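Local coordinates for AGR_C_1268p (Agrobacterium tumefaciens str. C58, PDB 2GHS), which probably acts as a metal-dependent gluconolactonase of the SMP-30/regucalcin family, using one divalent cation per subunit to open sugar lactones, at residues Val42-Pro47 with Gly81-His86; Ala160-His165 with Val171-Ala176; Ala252-Arg255 with Asn261-Ala264. All coordinates share one frame; numbering follows the deposited sequence.

Contact 1 of 3, residues Val42-Pro47 with Gly81-His86; sequences VLDETP and GRKTVH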
loop_
_atom_site.group_PDB
_atom_site.type_symbol
_atom_site.label_atom_id
_atom_site.label_comp_id
_atom_site.label_asym_id
_atom_site.label_seq_id
_atom_site.Cartn_x
_atom_site.Cartn_y
_atom_site.Cartn_z
ATOM N N VAL A 42 -11.863 0.162 15.358
ATOM C CA VAL A 42 -10.640 -0.640 15.339
ATOM C C VAL A 42 -10.966 -2.003 14.786
ATOM O O VAL A 42 -11.758 -2.717 15.349
ATOM C CB VAL A 42 -9.991 -0.755 16.738
ATOM C CG1 VAL A 42 -8.735 -1.615 16.712
ATOM C CG2 VAL A 42 -9.685 0.637 17.300
ATOM N N LEU A 43 -10.294 -2.371 13.701
ATOM C CA LEU A 43 -10.440 -3.696 13.090
ATOM C C LEU A 43 -9.556 -4.737 13.740
ATOM O O LEU A 43 -9.941 -5.919 13.794
ATOM C CB LEU A 43 -10.134 -3.651 11.605
ATOM C CG LEU A 43 -11.121 -2.904 10.726
ATOM C CD1 LEU A 43 -10.657 -2.908 9.289
ATOM C CD2 LEU A 43 -12.495 -3.499 10.865
ATOM N N ASP A 44 -8.386 -4.328 14.192
ATOM C CA ASP A 44 -7.465 -5.218 14.862
ATOM C C ASP A 44 -6.746 -4.418 15.939
ATOM O O ASP A 44 -6.106 -3.416 15.653
ATOM C CB ASP A 44 -6.480 -5.836 13.838
ATOM C CG ASP A 44 -5.459 -6.783 14.469
ATOM O OD1 ASP A 44 -5.674 -7.287 15.585
ATOM O OD2 ASP A 44 -4.409 -7.017 13.851
ATOM N N GLU A 45 -6.868 -4.895 17.169
ATOM C CA GLU A 45 -6.246 -4.280 18.332
ATOM C C GLU A 45 -4.766 -4.595 18.496
ATOM O O GLU A 45 -4.101 -3.993 19.330
ATOM C CB GLU A 45 -7.016 -4.679 19.587
ATOM C CG GLU A 45 -8.501 -4.268 19.583
ATOM C CD GLU A 45 -8.786 -2.810 19.995
ATOM O OE1 GLU A 45 -7.815 -2.079 20.312
ATOM O OE2 GLU A 45 -9.995 -2.410 20.002
ATOM N N THR A 46 -4.221 -5.506 17.693
ATOM C CA THR A 46 -2.791 -5.802 17.744
ATOM C C THR A 46 -2.034 -4.675 17.099
ATOM O O THR A 46 -2.312 -4.354 15.961
ATOM C CB THR A 46 -2.462 -7.060 16.927
ATOM O OG1 THR A 46 -3.365 -8.098 17.282
ATOM C CG2 THR A 46 -1.041 -7.520 17.149
ATOM N N PRO A 47 -1.085 -4.069 17.810
ATOM C CA PRO A 47 -0.290 -3.007 17.168
ATOM C C PRO A 47 0.790 -3.540 16.266
ATOM O O PRO A 47 1.524 -4.474 16.626
ATOM C CB PRO A 47 0.310 -2.225 18.350
ATOM C CG PRO A 47 0.178 -3.124 19.539
ATOM C CD PRO A 47 -0.694 -4.300 19.222
ATOM N N GLY A 81 -14.281 -11.504 12.466
ATOM C CA GLY A 81 -13.175 -10.937 13.243
ATOM C C GLY A 81 -12.040 -11.922 13.527
ATOM O O GLY A 81 -11.141 -11.613 14.292
ATOM N N ARG A 82 -12.093 -13.100 12.923
ATOM C CA ARG A 82 -11.085 -14.119 13.110
ATOM C C ARG A 82 -9.740 -13.654 12.521
ATOM O O ARG A 82 -9.649 -13.348 11.324
ATOM C CB ARG A 82 -11.506 -15.390 12.389
ATOM C CG ARG A 82 -10.462 -16.510 12.433
ATOM N N LYS A 83 -8.708 -13.658 13.358
ATOM C CA LYS A 83 -7.384 -13.141 12.990
ATOM C C LYS A 83 -6.350 -14.277 12.941
ATOM O O LYS A 83 -6.316 -15.115 13.850
ATOM C CB LYS A 83 -7.028 -12.131 14.062
ATOM C CG LYS A 83 -5.776 -11.408 13.882
ATOM C CD LYS A 83 -5.889 -10.410 12.743
ATOM C CE LYS A 83 -4.511 -10.104 12.220
ATOM N NZ LYS A 83 -3.591 -9.620 13.291
ATOM N N THR A 84 -5.526 -14.326 11.901
ATOM C CA THR A 84 -4.449 -15.298 11.784
ATOM C C THR A 84 -3.178 -14.578 11.420
ATOM O O THR A 84 -3.205 -13.626 10.645
ATOM C CB THR A 84 -4.789 -16.349 10.720
ATOM O OG1 THR A 84 -6.080 -16.900 11.001
ATOM C CG2 THR A 84 -3.752 -17.514 10.681
ATOM N N VAL A 85 -2.069 -14.982 12.014
ATOM C CA VAL A 85 -0.779 -14.360 11.673
ATOM C C VAL A 85 0.160 -15.416 11.097
ATOM O O VAL A 85 0.348 -16.475 11.688
ATOM C CB VAL A 85 -0.095 -13.727 12.882
ATOM C CG1 VAL A 85 1.157 -13.017 12.403
ATOM C CG2 VAL A 85 -1.040 -12.777 13.626
ATOM N N HIS A 86 0.722 -15.129 9.933
ATOM C CA HIS A 86 1.541 -16.098 9.201
ATOM C C HIS A 86 2.971 -15.576 9.192
ATOM O O HIS A 86 3.209 -14.458 8.797
ATOM C CB HIS A 86 1.057 -16.263 7.768
ATOM C CG HIS A 86 -0.394 -16.622 7.655
ATOM N ND1 HIS A 86 -0.847 -17.918 7.765
ATOM C CD2 HIS A 86 -1.498 -15.850 7.463
ATOM C CE1 HIS A 86 -2.166 -17.932 7.628
ATOM N NE2 HIS A 86 -2.584 -16.692 7.449
HETATM O O HOH W 1 -2.944 -10.720 15.738
#
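Asp-44 and Lys-83 meet through a salt bridge in which NZ of the lysine donates to OD2 of the aspartate at 2.8 Å. The ammonium does not lie in the plane of the carboxylate but comes from above it, 44° out, and the two side chains cross at about a right angle. On Asp-44 the other oxygen is used where the chain leaves the strand. Backbone N of Thr-46 gives OD1 a nearly straight bond of 3.1 Å, which closes an Asx turn, and OG1 of the same threonine donates to OD1 at 3.0 Å. Both donors come from one face of the carboxylate: the amide stands well above the plane, the hydroxyl close to it on the syn side. Asp-44 is buried, and with its two oxygens divided between the lysine and the threonine its negative charge is probably offset. With CG anti to the backbone N (chi1 179°), the carboxylate can face Lys-83 and still serve the turn.

The fold is a beta-propeller, as expected of this family, and the contact bridges two neighbouring sheets: strand 41-44 edges one, strand 82-87 the next. The backbones stay well apart, 8.1 Å between CA of Asp-44 and CA of Lys-83, so a long, flexible lysine suits the gap. Its chain bends at chi2 and chi4 to bring NZ to the acid. That ammonium has further partners: it donates to a water at 2.8 Å, which in turn donates to OG1 of Thr-46 at 3.1 Å, and it is hydrogen-bonded to ND1 of His-74 on strand 72-77. Threonine thus fits its site because one hydroxyl both gives to the aspartate and takes from the water. Trp-65 of strand 62-67 touches the side chains of both Asp-44 and Lys-83.

Contact 2 of 3, residues Ala160-His165 with Val171-Ala176; sequences AGSIYH and VTKLFA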
loop_
_atom_site.group_PDB
_atom_site.type_symbol
_atom_site.label_atom_id
_atom_site.label_comp_id
_atom_site.label_asym_id
_atom_site.label_seq_id
_atom_site.Cartn_x
_atom_site.Cartn_y
_atom_site.Cartn_z
ATOM N N ALA A 160 18.237 5.304 -3.414
ATOM C CA ALA A 160 18.619 3.895 -3.539
ATOM C C ALA A 160 17.506 3.033 -4.117
ATOM O O ALA A 160 17.731 1.878 -4.541
ATOM C CB ALA A 160 19.062 3.343 -2.157
ATOM N N GLY A 161 16.296 3.565 -4.092
ATOM C CA GLY A 161 15.110 2.805 -4.536
ATOM C C GLY A 161 14.676 3.038 -5.978
ATOM O O GLY A 161 15.181 3.908 -6.673
ATOM N N SER A 162 13.739 2.209 -6.399
ATOM C CA SER A 162 13.179 2.182 -7.744
ATOM C C SER A 162 11.719 1.707 -7.707
ATOM O O SER A 162 11.254 1.191 -6.683
ATOM C CB SER A 162 13.960 1.188 -8.596
ATOM O OG SER A 162 15.339 1.537 -8.621
ATOM N N ILE A 163 11.039 1.881 -8.826
ATOM C CA ILE A 163 9.718 1.308 -9.079
ATOM C C ILE A 163 9.860 0.418 -10.293
ATOM O O ILE A 163 10.381 0.828 -11.343
ATOM C CB ILE A 163 8.619 2.350 -9.259
ATOM C CG1 ILE A 163 8.438 3.060 -7.920
ATOM C CG2 ILE A 163 7.315 1.706 -9.699
ATOM C CD1 ILE A 163 7.459 4.234 -7.953
ATOM N N TYR A 164 9.410 -0.816 -10.100
ATOM C CA TYR A 164 9.391 -1.844 -11.157
ATOM C C TYR A 164 7.989 -2.259 -11.565
ATOM O O TYR A 164 7.063 -2.215 -10.762
ATOM C CB TYR A 164 10.097 -3.112 -10.674
ATOM C CG TYR A 164 11.553 -2.922 -10.249
ATOM C CD1 TYR A 164 11.868 -2.525 -8.970
ATOM C CD2 TYR A 164 12.590 -3.139 -11.127
ATOM C CE1 TYR A 164 13.182 -2.369 -8.567
ATOM C CE2 TYR A 164 13.898 -2.975 -10.741
ATOM C CZ TYR A 164 14.187 -2.598 -9.446
ATOM O OH TYR A 164 15.524 -2.441 -9.066
ATOM N N HIS A 165 7.897 -2.730 -12.811
ATOM C CA HIS A 165 6.709 -3.328 -13.404
ATOM C C HIS A 165 6.986 -4.795 -13.532
ATOM O O HIS A 165 8.076 -5.174 -14.004
ATOM C CB HIS A 165 6.556 -2.681 -14.771
ATOM C CG HIS A 165 5.474 -3.228 -15.640
ATOM N ND1 HIS A 165 5.650 -4.324 -16.458
ATOM C CD2 HIS A 165 4.248 -2.730 -15.945
ATOM C CE1 HIS A 165 4.555 -4.507 -17.184
ATOM N NE2 HIS A 165 3.688 -3.555 -16.891
ATOM N N VAL A 171 10.440 -8.666 -15.002
ATOM C CA VAL A 171 10.607 -7.422 -14.220
ATOM C C VAL A 171 11.288 -6.327 -15.062
ATOM O O VAL A 171 12.362 -6.571 -15.645
ATOM C CB VAL A 171 11.423 -7.730 -12.942
ATOM C CG1 VAL A 171 11.625 -6.465 -12.120
ATOM C CG2 VAL A 171 10.717 -8.796 -12.090
ATOM N N THR A 172 10.659 -5.148 -15.133
ATOM C CA THR A 172 11.150 -3.984 -15.902
ATOM C C THR A 172 11.217 -2.752 -14.991
ATOM O O THR A 172 10.196 -2.431 -14.358
ATOM C CB THR A 172 10.189 -3.641 -17.052
ATOM O OG1 THR A 172 10.042 -4.775 -17.902
ATOM C CG2 THR A 172 10.699 -2.468 -17.867
ATOM N N LYS A 173 12.375 -2.082 -14.878
ATOM C CA LYS A 173 12.455 -0.874 -14.049
ATOM C C LYS A 173 11.753 0.287 -14.771
ATOM O O LYS A 173 11.957 0.507 -15.945
ATOM C CB LYS A 173 13.904 -0.494 -13.709
ATOM C CG LYS A 173 14.001 0.601 -12.667
ATOM C CD LYS A 173 15.430 1.021 -12.402
ATOM C CE LYS A 173 16.185 0.076 -11.563
ATOM N NZ LYS A 173 17.401 0.792 -11.086
ATOM N N LEU A 174 10.884 0.980 -14.055
ATOM C CA LEU A 174 10.133 2.112 -14.575
ATOM C C LEU A 174 10.742 3.453 -14.153
ATOM O O LEU A 174 10.843 4.373 -14.978
ATOM C CB LEU A 174 8.690 2.079 -14.096
ATOM C CG LEU A 174 7.850 0.923 -14.585
ATOM C CD1 LEU A 174 6.402 1.161 -14.246
ATOM C CD2 LEU A 174 8.017 0.669 -16.063
ATOM N N PHE A 175 11.095 3.560 -12.875
ATOM C CA PHE A 175 11.557 4.807 -12.258
ATOM C C PHE A 175 12.703 4.510 -11.322
ATOM O O PHE A 175 12.669 3.526 -10.575
ATOM C CB PHE A 175 10.393 5.510 -11.526
ATOM C CG PHE A 175 9.266 5.869 -12.437
ATOM C CD1 PHE A 175 9.422 6.902 -13.345
ATOM C CD2 PHE A 175 8.083 5.168 -12.419
ATOM C CE1 PHE A 175 8.414 7.208 -14.226
ATOM C CE2 PHE A 175 7.059 5.486 -13.323
ATOM C CZ PHE A 175 7.254 6.507 -14.213
ATOM N N ALA A 176 13.734 5.339 -11.377
ATOM C CA ALA A 176 14.914 5.165 -10.537
ATOM C C ALA A 176 15.102 6.343 -9.588
ATOM O O ALA A 176 14.370 7.343 -9.632
ATOM C CB ALA A 176 16.129 5.022 -11.402
HETATM O O HOH W 2 7.725 -6.064 -17.010
#
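Tyr-164 lies across Val-171 and Lys-173 on the neighbouring strand. From the backbone outward, its CB sits 3.7 Å from the carbonyl O of Thr-172. The ring then slants across the neighbouring strand: CD2 packs 3.6 Å from CG1 of Val-171, and CE2 meets the aliphatic part of Lys-173, 3.9 Å from its CB. At the tip, OH is 3.6 Å from CE of Lys-173, but its polar partner is Glu-128, a ligand of the bound potassium ion. Tyrosine suits this place because an apolar ring can pack against the strand while its hydroxyl reaches the acid. The lysine chain, bent at chi3 (-77°), carries NZ on to a weak hydrogen bond with OG of Ser-162.

On the other face of the sheet, CB of Ile-163 meets the edge of the Phe-175 ring, and CB of His-165 rests against the branch of Leu-174. A water joins ND1 of His-165 to OG1 of Thr-172, while NE2 of the same ring is bonded to the carbonyl of Thr-212.

N of His-165 bonds to O of Thr-172, and N of Thr-172 to O of His-165, both at 2.8 Å. Further along, O of Ile-163 accepts two donors, N of Leu-174 at 2.8 Å and N of Phe-175 at 3.2 Å, while N of Ile-163 gives to O of Phe-175. The residue inserted opposite Ile-163 shifts the register by one and turns Leu-174 toward the partner strand. Such a doubled acceptor marks a classic beta bulge, here in the antiparallel hairpin of strands 161-167 and 170-186 within the beta-propeller.

Contact 3 of 3, residues Ala252-Arg255 with Asn261-Ala264; sequences AVDR and NHIA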
loop_
_atom_site.group_PDB
_atom_site.type_symbol
_atom_site.label_atom_id
_atom_site.label_comp_id
_atom_site.label_asym_id
_atom_site.label_seq_id
_atom_site.Cartn_x
_atom_site.Cartn_y
_atom_site.Cartn_z
ATOM N N ALA A 252 -3.892 10.673 9.478
ATOM C CA ALA A 252 -4.842 11.148 8.453
ATOM C C ALA A 252 -4.779 10.376 7.178
ATOM O O ALA A 252 -3.691 9.904 6.777
ATOM C CB ALA A 252 -4.552 12.576 8.150
ATOM N N VAL A 253 -5.937 10.301 6.521
ATOM C CA VAL A 253 -6.025 9.978 5.118
ATOM C C VAL A 253 -6.539 11.246 4.423
ATOM O O VAL A 253 -7.577 11.808 4.816
ATOM C CB VAL A 253 -6.966 8.759 4.858
ATOM C CG1 VAL A 253 -7.102 8.466 3.343
ATOM C CG2 VAL A 253 -6.403 7.519 5.550
ATOM N N ASP A 254 -5.750 11.718 3.467
ATOM C CA ASP A 254 -6.076 12.902 2.687
ATOM C C ASP A 254 -6.725 12.475 1.378
ATOM O O ASP A 254 -6.236 11.562 0.685
ATOM C CB ASP A 254 -4.800 13.683 2.407
ATOM C CG ASP A 254 -4.305 14.405 3.635
ATOM O OD1 ASP A 254 -5.184 14.951 4.387
ATOM O OD2 ASP A 254 -3.075 14.434 3.874
ATOM N N ARG A 255 -7.769 13.190 1.004
ATOM C CA ARG A 255 -8.472 12.955 -0.244
ATOM C C ARG A 255 -8.309 14.159 -1.193
ATOM O O ARG A 255 -8.497 15.322 -0.823
ATOM C CB ARG A 255 -9.932 12.702 0.049
ATOM C CG ARG A 255 -10.831 12.500 -1.137
ATOM C CD ARG A 255 -12.295 12.420 -0.658
ATOM N NE ARG A 255 -13.286 12.192 -1.723
ATOM C CZ ARG A 255 -14.579 12.115 -1.466
ATOM N NH1 ARG A 255 -15.026 12.244 -0.224
ATOM N NH2 ARG A 255 -15.429 11.908 -2.438
ATOM N N ASN A 261 -6.809 18.947 -6.092
ATOM C CA ASN A 261 -7.158 19.756 -4.920
ATOM C C ASN A 261 -7.368 18.866 -3.697
ATOM O O ASN A 261 -7.976 17.813 -3.796
ATOM C CB ASN A 261 -8.442 20.549 -5.160
ATOM C CG ASN A 261 -8.353 21.442 -6.377
ATOM O OD1 ASN A 261 -7.432 22.247 -6.475
ATOM N ND2 ASN A 261 -9.297 21.298 -7.308
ATOM N N HIS A 262 -6.839 19.296 -2.564
ATOM C CA HIS A 262 -7.008 18.630 -1.286
ATOM C C HIS A 262 -8.346 18.995 -0.689
ATOM O O HIS A 262 -8.522 20.089 -0.137
ATOM C CB HIS A 262 -5.886 19.050 -0.341
ATOM C CG HIS A 262 -5.846 18.271 0.931
ATOM N ND1 HIS A 262 -5.145 18.701 2.036
ATOM C CD2 HIS A 262 -6.433 17.104 1.287
ATOM C CE1 HIS A 262 -5.329 17.846 3.028
ATOM N NE2 HIS A 262 -6.090 16.855 2.594
ATOM N N ILE A 263 -9.314 18.091 -0.832
ATOM C CA ILE A 263 -10.683 18.422 -0.444
ATOM C C ILE A 263 -11.103 17.932 0.941
ATOM O O ILE A 263 -12.064 18.469 1.516
ATOM C CB ILE A 263 -11.731 17.984 -1.480
ATOM C CG1 ILE A 263 -11.812 16.455 -1.542
ATOM C CG2 ILE A 263 -11.499 18.622 -2.862
ATOM C CD1 ILE A 263 -13.029 15.990 -2.278
ATOM N N ALA A 264 -10.406 16.945 1.501
ATOM C CA ALA A 264 -10.744 16.435 2.811
ATOM C C ALA A 264 -9.553 15.778 3.491
ATOM O O ALA A 264 -8.635 15.243 2.814
ATOM C CB ALA A 264 -11.869 15.435 2.735
#
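Arg-255 and Ala-264 pair across the hairpin formed by strands 252-256 and 262-267, and backbone hydrogen bonds join the two strands. N of Arg-255 donates to O of Ala-264 at 2.9 Å in an almost straight bond. The carbonyl O of Arg-255 receives two amides in return, N of Ile-263 at 2.9 Å and N of Ala-264 in a weak bond of 3.4 Å. With Ile-263 and Ala-264 both facing one residue, this is a classic beta bulge. A CA-H...O contact from Asp-254 to O of Ala-264 adds to it.

Among polar side chains, NE2 of His-262 gives a weak, bent hydrogen bond of 2.8 Å to OD1 of Asp-254, the ring standing 78° from the carboxylate plane. The imidazole edge also turns toward the carbonyl O of Arg-255, with CD2 3.4 Å away. OD1 has a stronger partner in Arg-265, to which it is salt-bridged, and the His-262 ring stacks on Tyr-256.

The apolar contact is between Ile-263 and the stem of Arg-255. Isoleucine holds CG1 between its backbone N and carbonyl carbon (chi1 68°), which swings CD1 over one face of the guanidinium, 3.8 Å from NE. The arginine chain is extended, and its CG and CD pass obliquely against CG1 and CD1 of the isoleucine while NE bonds to ND1 of His-242 and NH1 to the hydroxyl of Tyr-266. Small Ala-264 suits the buried site beside CB of Arg-255.

Asp-254, buried and probably charged, would be offset at least in part by Arg-265; its carboxylate may favour a protonated His-262, though Arg-265 would weaken that effect.

The three contacts follow one another along the chain, each closing before the next opens, and they lie in different parts of the beta-propeller. Contact 1 joins strands of two different sheets, whereas contacts 2 and 3 each lie inside a single beta hairpin, one in the sheet holding strands 161-167 and 170-186, the other in the sheet holding strands 252-256 and 262-267. Centres of contacts 1 and 2 are about 32 Å apart, on opposite sides of the chain's centre; the centre of contact 3 is about 27 Å from either. None touches another. Thus hairpin pairing holds individual sheets together, while the salt bridge of contact 1 ties two adjacent sheets to each other.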